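Local structure of tRNA(Phe) 7-((3-amino-3-carboxypropyl)-4-demethylwyosine(37)-N(4))-methyltransferase 1 (Pyrococcus horikoshii, 2IT2) at residues Asn10-Arg13 with Ala14-Ala18; Ala72-Leu75 with Gly76-His79; Ser83-Glu86 with Val87-Ile91; Gly166-Tyr169 with Leu170-Val174. The protein probably transfers a methyl group from S-adenosyl-L-methionine to N-4 of a wyosine intermediate at position 37 of tRNA(Phe). One frame throughout, in Å; residues are numbered along the deposited sequence.

Interaction 1: Asn10-Arg13 with Ala14-Ala18; sequences NFER and AKKEA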
loop_
_atom_site.group_PDB
_atom_site.type_symbol
_atom_site.label_atom_id
_atom_site.label_comp_id
_atom_site.label_asym_id
_atom_site.label_seq_id
_atom_site.Cartn_x
_atom_site.Cartn_y
_atom_site.Cartn_z
ATOM N N ASN B 10 -5.600 -3.756 28.210
ATOM C CA ASN B 10 -5.608 -5.136 27.724
ATOM C C ASN B 10 -4.276 -5.633 27.157
ATOM O O ASN B 10 -4.166 -6.799 26.767
ATOM C CB ASN B 10 -6.677 -5.289 26.634
ATOM C CG ASN B 10 -8.090 -5.180 27.171
ATOM O OD1 ASN B 10 -8.407 -5.715 28.234
ATOM N ND2 ASN B 10 -8.956 -4.506 26.424
ATOM N N PHE B 11 -3.263 -4.772 27.129
ATOM C CA PHE B 11 -1.972 -5.138 26.555
ATOM C C PHE B 11 -1.302 -6.414 27.071
ATOM O O PHE B 11 -0.839 -7.241 26.280
ATOM C CB PHE B 11 -0.983 -3.972 26.678
ATOM C CG PHE B 11 0.330 -4.236 26.011
ATOM C CD1 PHE B 11 0.465 -4.109 24.631
ATOM C CD2 PHE B 11 1.422 -4.668 26.754
ATOM C CE1 PHE B 11 1.671 -4.410 24.013
ATOM C CE2 PHE B 11 2.630 -4.971 26.142
ATOM C CZ PHE B 11 2.753 -4.842 24.767
ATOM N N GLU B 12 -1.219 -6.575 28.386
ATOM C CA GLU B 12 -0.570 -7.762 28.942
ATOM C C GLU B 12 -1.195 -9.042 28.403
ATOM O O GLU B 12 -0.498 -9.996 28.032
ATOM C CB GLU B 12 -0.683 -7.755 30.462
ATOM C CG GLU B 12 0.010 -8.931 31.133
ATOM C CD GLU B 12 -0.179 -8.945 32.638
ATOM O OE1 GLU B 12 0.054 -7.896 33.272
ATOM O OE2 GLU B 12 -0.550 -10.011 33.183
ATOM N N ARG B 13 -2.521 -9.043 28.374
ATOM C CA ARG B 13 -3.306 -10.171 27.902
ATOM C C ARG B 13 -3.064 -10.392 26.422
ATOM O O ARG B 13 -2.774 -11.509 25.990
ATOM C CB ARG B 13 -4.793 -9.896 28.137
ATOM C CG ARG B 13 -5.714 -11.042 27.773
ATOM C CD ARG B 13 -5.976 -11.913 28.987
ATOM N NE ARG B 13 -7.092 -12.828 28.774
ATOM C CZ ARG B 13 -7.628 -13.584 29.726
ATOM N NH1 ARG B 13 -7.148 -13.541 30.963
ATOM N NH2 ARG B 13 -8.659 -14.370 29.446
ATOM N N ALA B 14 -3.194 -9.325 25.643
ATOM C CA ALA B 14 -2.990 -9.420 24.209
ATOM C C ALA B 14 -1.597 -9.959 23.893
ATOM O O ALA B 14 -1.448 -10.821 23.026
ATOM C CB ALA B 14 -3.186 -8.065 23.564
ATOM N N LYS B 15 -0.566 -9.467 24.575
ATOM C CA LYS B 15 0.777 -9.970 24.285
ATOM C C LYS B 15 0.930 -11.457 24.604
ATOM O O LYS B 15 1.555 -12.205 23.847
ATOM C CB LYS B 15 1.847 -9.172 25.045
ATOM C CG LYS B 15 3.275 -9.682 24.794
ATOM C CD LYS B 15 4.333 -8.619 25.025
ATOM C CE LYS B 15 5.713 -9.139 24.646
ATOM N NZ LYS B 15 6.752 -8.064 24.632
ATOM N N LYS B 16 0.368 -11.891 25.727
ATOM C CA LYS B 16 0.463 -13.295 26.112
ATOM C C LYS B 16 -0.167 -14.186 25.050
ATOM O O LYS B 16 0.380 -15.233 24.688
ATOM C CB LYS B 16 -0.228 -13.522 27.459
ATOM C CG LYS B 16 0.645 -13.226 28.665
ATOM C CD LYS B 16 -0.056 -13.637 29.956
ATOM C CE LYS B 16 0.593 -13.022 31.185
ATOM N NZ LYS B 16 -0.388 -12.904 32.301
ATOM N N GLU B 17 -1.315 -13.763 24.539
ATOM C CA GLU B 17 -2.013 -14.535 23.515
ATOM C C GLU B 17 -1.212 -14.575 22.215
ATOM O O GLU B 17 -1.141 -15.614 21.549
ATOM C CB GLU B 17 -3.412 -13.946 23.262
ATOM C CG GLU B 17 -4.287 -13.861 24.517
ATOM C CD GLU B 17 -5.698 -13.359 24.237
ATOM O OE1 GLU B 17 -5.886 -12.565 23.288
ATOM O OE2 GLU B 17 -6.622 -13.742 24.985
ATOM N N ALA B 18 -0.600 -13.453 21.850
ATOM C CA ALA B 18 0.180 -13.389 20.616
ATOM C C ALA B 18 1.402 -14.300 20.705
ATOM O O ALA B 18 1.768 -14.968 19.741
ATOM C CB ALA B 18 0.604 -11.938 20.334
#
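E12 and K16 run side by side up one flank of helix 11-27 and close in a salt bridge, E12 OE2 to K16 NZ at 3.0 Å. Both chains are extended beyond CG. K16 has CG anti to its carbonyl carbon (chi1 -85°), which swings the lysine back over the preceding turn: its CG packs 3.5 Å from E12 O, and its CE 4.1 Å from E12 CG. The ammonium then reaches OE2 on the anti side, 17° out of the carboxylate plane.

R13 and E17 make a looser pair. The arginine bends at chi2 (93°), and NE remains 3.9 Å from E17 OE2, a long salt bridge with the two flat groups turned well away from coplanar. E17 lays CG only 3.2 Å from R13 O, so the aliphatic part of the glutamate touches more closely than its charge does.

On the buried flank, K15 lies alongside F11, its CD 4.1 Å from F11 CZ. The lysine is drawn out nearly straight and hands NZ to the backbone oxygens of N43 and Y48, while the F11 ring meets that of F49. Beneath these side chains A14 N bonds N10 O at 2.9 Å, K15 N bonds F11 O at 2.8 Å, and K16 and E17 continue the i to i+4 series. Charged pairs four residues apart outside, and an aromatic residue with alanines against strand 48-63 inside, are the marks of an amphipathic surface helix.

Interaction 2: Ala72-Leu75 with Gly76-His79; sequences AKWL and GKWH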
loop_
_atom_site.group_PDB
_atom_site.type_symbol
_atom_site.label_atom_id
_atom_site.label_comp_id
_atom_site.label_asym_id
_atom_site.label_seq_id
_atom_site.Cartn_x
_atom_site.Cartn_y
_atom_site.Cartn_z
ATOM N N ALA B 72 -8.084 -16.291 -6.623
ATOM C CA ALA B 72 -6.768 -16.457 -7.227
ATOM C C ALA B 72 -6.180 -17.833 -6.940
ATOM O O ALA B 72 -6.521 -18.476 -5.947
ATOM C CB ALA B 72 -5.826 -15.382 -6.719
ATOM N N LYS B 73 -5.291 -18.280 -7.822
ATOM C CA LYS B 73 -4.642 -19.573 -7.672
ATOM C C LYS B 73 -3.144 -19.425 -7.900
ATOM O O LYS B 73 -2.710 -19.042 -8.990
ATOM C CB LYS B 73 -5.213 -20.575 -8.678
ATOM C CG LYS B 73 -4.543 -21.940 -8.634
ATOM C CD LYS B 73 -5.047 -22.841 -9.745
ATOM C CE LYS B 73 -4.292 -24.162 -9.768
ATOM N NZ LYS B 73 -4.513 -24.979 -8.541
ATOM N N TRP B 74 -2.356 -19.727 -6.874
ATOM C CA TRP B 74 -0.908 -19.631 -6.993
ATOM C C TRP B 74 -0.308 -20.856 -7.693
ATOM O O TRP B 74 -0.432 -21.991 -7.248
ATOM C CB TRP B 74 -0.332 -19.505 -5.581
ATOM C CG TRP B 74 -0.411 -18.100 -5.114
ATOM C CD1 TRP B 74 0.626 -17.142 -5.158
ATOM C CD2 TRP B 74 -1.540 -17.457 -4.463
ATOM N NE1 TRP B 74 0.262 -15.956 -4.603
ATOM C CE2 TRP B 74 -1.136 -16.137 -4.138
ATOM C CE3 TRP B 74 -2.826 -17.875 -4.126
ATOM C CZ2 TRP B 74 -2.017 -15.276 -3.503
ATOM C CZ3 TRP B 74 -3.710 -17.013 -3.492
ATOM C CH2 TRP B 74 -3.299 -15.706 -3.175
ATOM N N LEU B 75 0.322 -20.597 -8.854
ATOM C CA LEU B 75 1.031 -21.669 -9.545
ATOM C C LEU B 75 2.453 -21.810 -9.003
ATOM O O LEU B 75 3.075 -22.862 -9.038
ATOM C CB LEU B 75 1.079 -21.323 -11.031
ATOM C CG LEU B 75 -0.314 -21.049 -11.598
ATOM C CD1 LEU B 75 -0.286 -20.725 -13.093
ATOM C CD2 LEU B 75 -1.256 -22.240 -11.430
ATOM N N GLY B 76 2.974 -20.666 -8.530
ATOM C CA GLY B 76 4.287 -20.660 -7.908
ATOM C C GLY B 76 4.367 -19.565 -6.847
ATOM O O GLY B 76 3.850 -18.468 -7.014
ATOM N N LYS B 77 4.967 -19.848 -5.695
ATOM C CA LYS B 77 5.034 -18.871 -4.607
ATOM C C LYS B 77 6.368 -19.033 -3.888
ATOM O O LYS B 77 6.679 -20.104 -3.369
ATOM C CB LYS B 77 3.856 -19.082 -3.638
ATOM C CG LYS B 77 3.729 -18.042 -2.521
ATOM C CD LYS B 77 2.374 -18.138 -1.807
ATOM C CE LYS B 77 2.142 -19.501 -1.171
ATOM N NZ LYS B 77 0.790 -19.596 -0.543
ATOM N N TRP B 78 7.160 -17.969 -3.859
ATOM C CA TRP B 78 8.468 -18.000 -3.225
ATOM C C TRP B 78 8.678 -16.784 -2.326
ATOM O O TRP B 78 8.289 -15.666 -2.636
ATOM C CB TRP B 78 9.527 -17.997 -4.327
ATOM C CG TRP B 78 9.223 -19.032 -5.338
ATOM C CD1 TRP B 78 9.578 -20.395 -5.283
ATOM C CD2 TRP B 78 8.592 -18.817 -6.623
ATOM N NE1 TRP B 78 9.235 -21.067 -6.413
ATOM C CE2 TRP B 78 8.601 -20.062 -7.301
ATOM C CE3 TRP B 78 8.042 -17.703 -7.246
ATOM C CZ2 TRP B 78 8.059 -20.160 -8.571
ATOM C CZ3 TRP B 78 7.501 -17.801 -8.517
ATOM C CH2 TRP B 78 7.516 -19.039 -9.184
ATOM N N HIS B 79 9.274 -17.043 -1.149
ATOM C CA HIS B 79 9.721 -15.879 -0.403
ATOM C C HIS B 79 11.245 -15.789 -0.388
ATOM O O HIS B 79 11.854 -15.274 0.540
ATOM C CB HIS B 79 9.192 -15.997 1.028
ATOM C CG HIS B 79 9.864 -17.156 1.718
ATOM N ND1 HIS B 79 11.157 -17.134 2.123
ATOM C CD2 HIS B 79 9.313 -18.396 2.061
ATOM C CE1 HIS B 79 11.378 -18.332 2.699
ATOM N NE2 HIS B 79 10.291 -19.108 2.676
#
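L75 and G76, neighbours across the junction, both bond through their backbones to V60 of strand 48-63, while no hydrogen bond runs between 72-75 and 76-79 themselves.

The side-chain contact spans this junction. W74 presents one face of its indole to K77, whose CD sits 4.2 Å from the centroid of the five-membered ring, 23° off the normal, in a CH-pi contact. K77 has CG anti to its N (chi1 -175°) and bends at chi3, which carries NZ on over the same ring; at 5.1 Å from that centroid it offers at most a weak cation-pi attraction. At the indole edge, in the ring plane, G76 O lies 3.9 Å from W74 CD1.

With L75 and G76 both facing V60, the backbone makes a classic beta bulge. The chain turns a corner at L75, within strand 73-78, which forms a hairpin with 48-63; K73 and W78 carry on the pairing with E62 and I58 to either side of it. One face of the W78 ring meets G76, whose C lies 3.8 Å above its plane, and a beta carbon on G76 would collide with W78 CH2.

Interaction 3: Ser83-Glu86 with Val87-Ile91; sequences SLYE and VLEAI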
loop_
_atom_site.group_PDB
_atom_site.type_symbol
_atom_site.label_atom_id
_atom_site.label_comp_id
_atom_site.label_asym_id
_atom_site.label_seq_id
_atom_site.Cartn_x
_atom_site.Cartn_y
_atom_site.Cartn_z
ATOM N N SER B 83 14.898 -18.467 -9.747
ATOM C CA SER B 83 15.649 -18.712 -10.965
ATOM C C SER B 83 14.634 -18.781 -12.089
ATOM O O SER B 83 13.426 -19.005 -11.822
ATOM C CB SER B 83 16.406 -20.028 -10.891
ATOM O OG SER B 83 15.535 -21.119 -10.623
ATOM N N LEU B 84 15.100 -18.587 -13.335
ATOM C CA LEU B 84 14.197 -18.616 -14.496
ATOM C C LEU B 84 13.526 -19.984 -14.570
ATOM O O LEU B 84 12.383 -20.055 -14.934
ATOM C CB LEU B 84 14.948 -18.373 -15.795
ATOM C CG LEU B 84 14.324 -17.860 -17.089
ATOM C CD1 LEU B 84 13.139 -16.917 -16.807
ATOM C CD2 LEU B 84 15.479 -17.198 -17.893
ATOM N N TYR B 85 14.231 -21.061 -14.201
ATOM C CA TYR B 85 13.689 -22.436 -14.223
ATOM C C TYR B 85 12.440 -22.565 -13.372
ATOM O O TYR B 85 11.414 -23.061 -13.836
ATOM C CB TYR B 85 14.726 -23.465 -13.725
ATOM C CG TYR B 85 14.134 -24.848 -13.553
ATOM C CD1 TYR B 85 13.864 -25.656 -14.659
ATOM C CD2 TYR B 85 13.833 -25.348 -12.284
ATOM C CE1 TYR B 85 13.309 -26.924 -14.507
ATOM C CE2 TYR B 85 13.276 -26.618 -12.122
ATOM C CZ TYR B 85 13.021 -27.401 -13.239
ATOM O OH TYR B 85 12.483 -28.661 -13.096
ATOM N N GLU B 86 12.545 -22.132 -12.121
ATOM C CA GLU B 86 11.426 -22.177 -11.195
ATOM C C GLU B 86 10.207 -21.448 -11.764
ATOM O O GLU B 86 9.090 -21.960 -11.726
ATOM C CB GLU B 86 11.818 -21.538 -9.852
ATOM C CG GLU B 86 12.754 -22.376 -8.990
ATOM C CD GLU B 86 13.114 -21.704 -7.672
ATOM O OE1 GLU B 86 13.743 -20.622 -7.700
ATOM O OE2 GLU B 86 12.768 -22.264 -6.610
ATOM N N VAL B 87 10.429 -20.251 -12.295
ATOM C CA VAL B 87 9.333 -19.460 -12.829
ATOM C C VAL B 87 8.717 -20.142 -14.045
ATOM O O VAL B 87 7.497 -20.206 -14.177
ATOM C CB VAL B 87 9.816 -18.024 -13.168
ATOM C CG1 VAL B 87 8.681 -17.218 -13.772
ATOM C CG2 VAL B 87 10.331 -17.336 -11.894
ATOM N N LEU B 88 9.560 -20.671 -14.922
ATOM C CA LEU B 88 9.063 -21.351 -16.111
ATOM C C LEU B 88 8.206 -22.559 -15.754
ATOM O O LEU B 88 7.208 -22.840 -16.420
ATOM C CB LEU B 88 10.229 -21.788 -16.984
ATOM C CG LEU B 88 11.046 -20.631 -17.553
ATOM C CD1 LEU B 88 12.353 -21.158 -18.121
ATOM C CD2 LEU B 88 10.229 -19.913 -18.613
ATOM N N GLU B 89 8.607 -23.284 -14.715
ATOM C CA GLU B 89 7.851 -24.449 -14.268
ATOM C C GLU B 89 6.453 -24.045 -13.793
ATOM O O GLU B 89 5.490 -24.784 -13.991
ATOM C CB GLU B 89 8.581 -25.153 -13.126
ATOM C CG GLU B 89 9.904 -25.755 -13.527
ATOM C CD GLU B 89 9.743 -26.924 -14.473
ATOM O OE1 GLU B 89 9.302 -26.715 -15.624
ATOM O OE2 GLU B 89 10.058 -28.059 -14.058
ATOM N N ALA B 90 6.347 -22.884 -13.151
ATOM C CA ALA B 90 5.057 -22.401 -12.669
ATOM C C ALA B 90 4.213 -21.961 -13.864
ATOM O O ALA B 90 3.031 -22.282 -13.949
ATOM C CB ALA B 90 5.254 -21.225 -11.693
ATOM N N ILE B 91 4.833 -21.236 -14.791
ATOM C CA ILE B 91 4.140 -20.754 -15.980
ATOM C C ILE B 91 3.530 -21.890 -16.792
ATOM O O ILE B 91 2.449 -21.744 -17.357
ATOM C CB ILE B 91 5.094 -19.929 -16.880
ATOM C CG1 ILE B 91 5.357 -18.567 -16.233
ATOM C CG2 ILE B 91 4.496 -19.758 -18.278
ATOM C CD1 ILE B 91 6.440 -17.740 -16.937
#
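E89 folds back over the ring of Y85, one helical turn earlier. Starting at the backbone, its CB rests 3.5 Å from E86 O. CG is anti to the carbonyl carbon and thereby comes over a face of the phenol, 3.7 Å from the ring centroid and 17° off the normal, a CH-pi contact; the same atom lies 3.1 Å from Y85 O. A bend at chi2 (-68°) turns the carboxylate toward the hydroxyl end of the ring, the two planes about 39° apart, with CD passing 3.5 Å from Y85 CZ. At the tip OE2 stands 2.7 Å from Y85 OH, while OE1 has no closer partner in the contact than Y85 CE1, at 4.2 Å. With E89 replaced by an alanine, that face of the phenol would probably lose its cover, the hydroxyl its neighbouring carboxylate oxygen, and the ring would be freer to turn.

L84 and L88 touch on another flank, CG to CD1 at 4.0 Å, and there, with V87, they meet L170 of helix 167-194. Backbone bonds such as L88 N to L84 O bind the turns together. S83 and E86 form a capping box over the first turn: S83 N gives to the anti lone pair of E86 OE1 at 3.2 Å, and E86 N returns a weak bond to S83 OG. A carboxylate at this end of helix 84-91 faces the positive end of the helix dipole, which would probably stabilise its charged form.

Interaction 4: Gly166-Tyr169 with Leu170-Val174; sequences GEEY and LNKIV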
loop_
_atom_site.group_PDB
_atom_site.type_symbol
_atom_site.label_atom_id
_atom_site.label_comp_id
_atom_site.label_asym_id
_atom_site.label_seq_id
_atom_site.Cartn_x
_atom_site.Cartn_y
_atom_site.Cartn_z
ATOM N N GLY B 166 8.250 -13.801 -23.773
ATOM C CA GLY B 166 9.291 -14.717 -24.195
ATOM C C GLY B 166 10.372 -14.799 -23.137
ATOM O O GLY B 166 10.248 -14.200 -22.069
ATOM N N GLU B 167 11.459 -15.494 -23.443
ATOM C CA GLU B 167 12.521 -15.661 -22.467
ATOM C C GLU B 167 13.316 -14.421 -22.117
ATOM O O GLU B 167 13.755 -14.285 -20.981
ATOM C CB GLU B 167 13.477 -16.754 -22.912
ATOM C CG GLU B 167 14.490 -17.150 -21.854
ATOM C CD GLU B 167 15.217 -18.425 -22.225
ATOM O OE1 GLU B 167 15.866 -18.453 -23.291
ATOM O OE2 GLU B 167 15.131 -19.405 -21.454
ATOM N N GLU B 168 13.521 -13.529 -23.076
ATOM C CA GLU B 168 14.278 -12.325 -22.776
ATOM C C GLU B 168 13.527 -11.423 -21.800
ATOM O O GLU B 168 14.104 -10.971 -20.811
ATOM C CB GLU B 168 14.603 -11.540 -24.046
ATOM C CG GLU B 168 15.469 -10.329 -23.775
ATOM C CD GLU B 168 16.723 -10.692 -23.000
ATOM O OE1 GLU B 168 17.533 -11.486 -23.523
ATOM O OE2 GLU B 168 16.895 -10.188 -21.869
ATOM N N TYR B 169 12.252 -11.148 -22.075
ATOM C CA TYR B 169 11.453 -10.301 -21.192
ATOM C C TYR B 169 11.332 -10.995 -19.845
ATOM O O TYR B 169 11.493 -10.350 -18.813
ATOM C CB TYR B 169 10.072 -10.020 -21.812
ATOM C CG TYR B 169 9.144 -9.083 -21.025
ATOM C CD1 TYR B 169 9.638 -8.023 -20.259
ATOM C CD2 TYR B 169 7.762 -9.245 -21.085
ATOM C CE1 TYR B 169 8.761 -7.143 -19.569
ATOM C CE2 TYR B 169 6.886 -8.382 -20.408
ATOM C CZ TYR B 169 7.389 -7.335 -19.649
ATOM O OH TYR B 169 6.503 -6.509 -18.970
ATOM N N LEU B 170 11.086 -12.302 -19.835
ATOM C CA LEU B 170 10.968 -13.014 -18.565
ATOM C C LEU B 170 12.277 -12.907 -17.771
ATOM O O LEU B 170 12.251 -12.763 -16.546
ATOM C CB LEU B 170 10.591 -14.485 -18.790
ATOM C CG LEU B 170 10.252 -15.251 -17.499
ATOM C CD1 LEU B 170 9.049 -14.605 -16.822
ATOM C CD2 LEU B 170 9.953 -16.698 -17.817
ATOM N N ASN B 171 13.417 -12.949 -18.459
ATOM C CA ASN B 171 14.707 -12.823 -17.782
ATOM C C ASN B 171 14.869 -11.449 -17.123
ATOM O O ASN B 171 15.392 -11.350 -16.010
ATOM C CB ASN B 171 15.856 -13.042 -18.759
ATOM C CG ASN B 171 17.200 -12.879 -18.099
ATOM O OD1 ASN B 171 18.009 -12.048 -18.517
ATOM N ND2 ASN B 171 17.456 -13.674 -17.070
ATOM N N LYS B 172 14.428 -10.397 -17.807
ATOM C CA LYS B 172 14.506 -9.044 -17.253
ATOM C C LYS B 172 13.565 -8.908 -16.049
ATOM O O LYS B 172 13.927 -8.288 -15.052
ATOM C CB LYS B 172 14.143 -7.997 -18.314
ATOM C CG LYS B 172 15.060 -7.965 -19.528
ATOM C CD LYS B 172 16.480 -7.600 -19.140
ATOM C CE LYS B 172 17.382 -7.540 -20.355
ATOM N NZ LYS B 172 18.784 -7.248 -19.959
ATOM N N ILE B 173 12.367 -9.486 -16.126
ATOM C CA ILE B 173 11.410 -9.416 -15.022
ATOM C C ILE B 173 11.962 -10.130 -13.787
ATOM O O ILE B 173 11.847 -9.625 -12.659
ATOM C CB ILE B 173 10.063 -10.063 -15.426
ATOM C CG1 ILE B 173 9.405 -9.224 -16.520
ATOM C CG2 ILE B 173 9.154 -10.232 -14.208
ATOM C CD1 ILE B 173 8.234 -9.917 -17.204
ATOM N N VAL B 174 12.551 -11.306 -13.989
ATOM C CA VAL B 174 13.117 -12.060 -12.872
ATOM C C VAL B 174 14.284 -11.312 -12.230
ATOM O O VAL B 174 14.444 -11.339 -11.008
ATOM C CB VAL B 174 13.582 -13.462 -13.327
ATOM C CG1 VAL B 174 14.490 -14.106 -12.277
ATOM C CG2 VAL B 174 12.377 -14.343 -13.554
#
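Y169 takes the methyl end of I173 squarely on one ring face: CD1 of the isoleucine stands 3.6 Å from the ring centroid, only 8° off its normal. Y169 has CG anti to the backbone N (chi1 -177°), which carries the ring outward to where I173 CD1 can sit over its face, while CG1 of the isoleucine touches Y169 O at 3.3 Å. The hydroxyl bonds L156 O of the second subunit, so the ring is held at its face and at its tip. With an alanine in its place, L156 O of the second subunit is likely to lose its bond and a gap to open beside I173 CD1.

L170 packs its CB 3.3 Å from G166 O, the oxygen that its own N also bonds at 3.0 Å, and sends its branches on to L84, V87, L88 and I91. E168 bends at chi2 to bring OE2 over K172, but meets the methylene CE, at 3.1 Å, more closely than the charge: OE2 to NZ is a long salt bridge of 4.0 Å. G166 is the N-cap, and what follows is the first two turns of the amphipathic helix 167-194, here charged outside and apolar inside, whose Y169 takes part in the contact between the two subunits.

How the interactions relate
Interaction 1 is the surface contact, lying on the opposite side of the chain's centre from the other three. Interactions 2, 3 and 4 are partly buried and form a chain of touches: the bulge of interaction 2 packs on helix 84-91, with L75 CB 3.6 Å from A90 O, and interaction 3 meets interaction 4 where L88 CD2 and L84 CD1 each lie 3.3 Å from L170 CD2. Interactions 2 and 4 do not touch. Chemistry follows place: the surface helix of interaction 1 relies on charged pairs, whereas interactions 2 to 4 set aliphatic groups on aromatic faces, beside the apolar packing of helices 84-91 and 167-194. Of the four, only interaction 4 touches the second subunit.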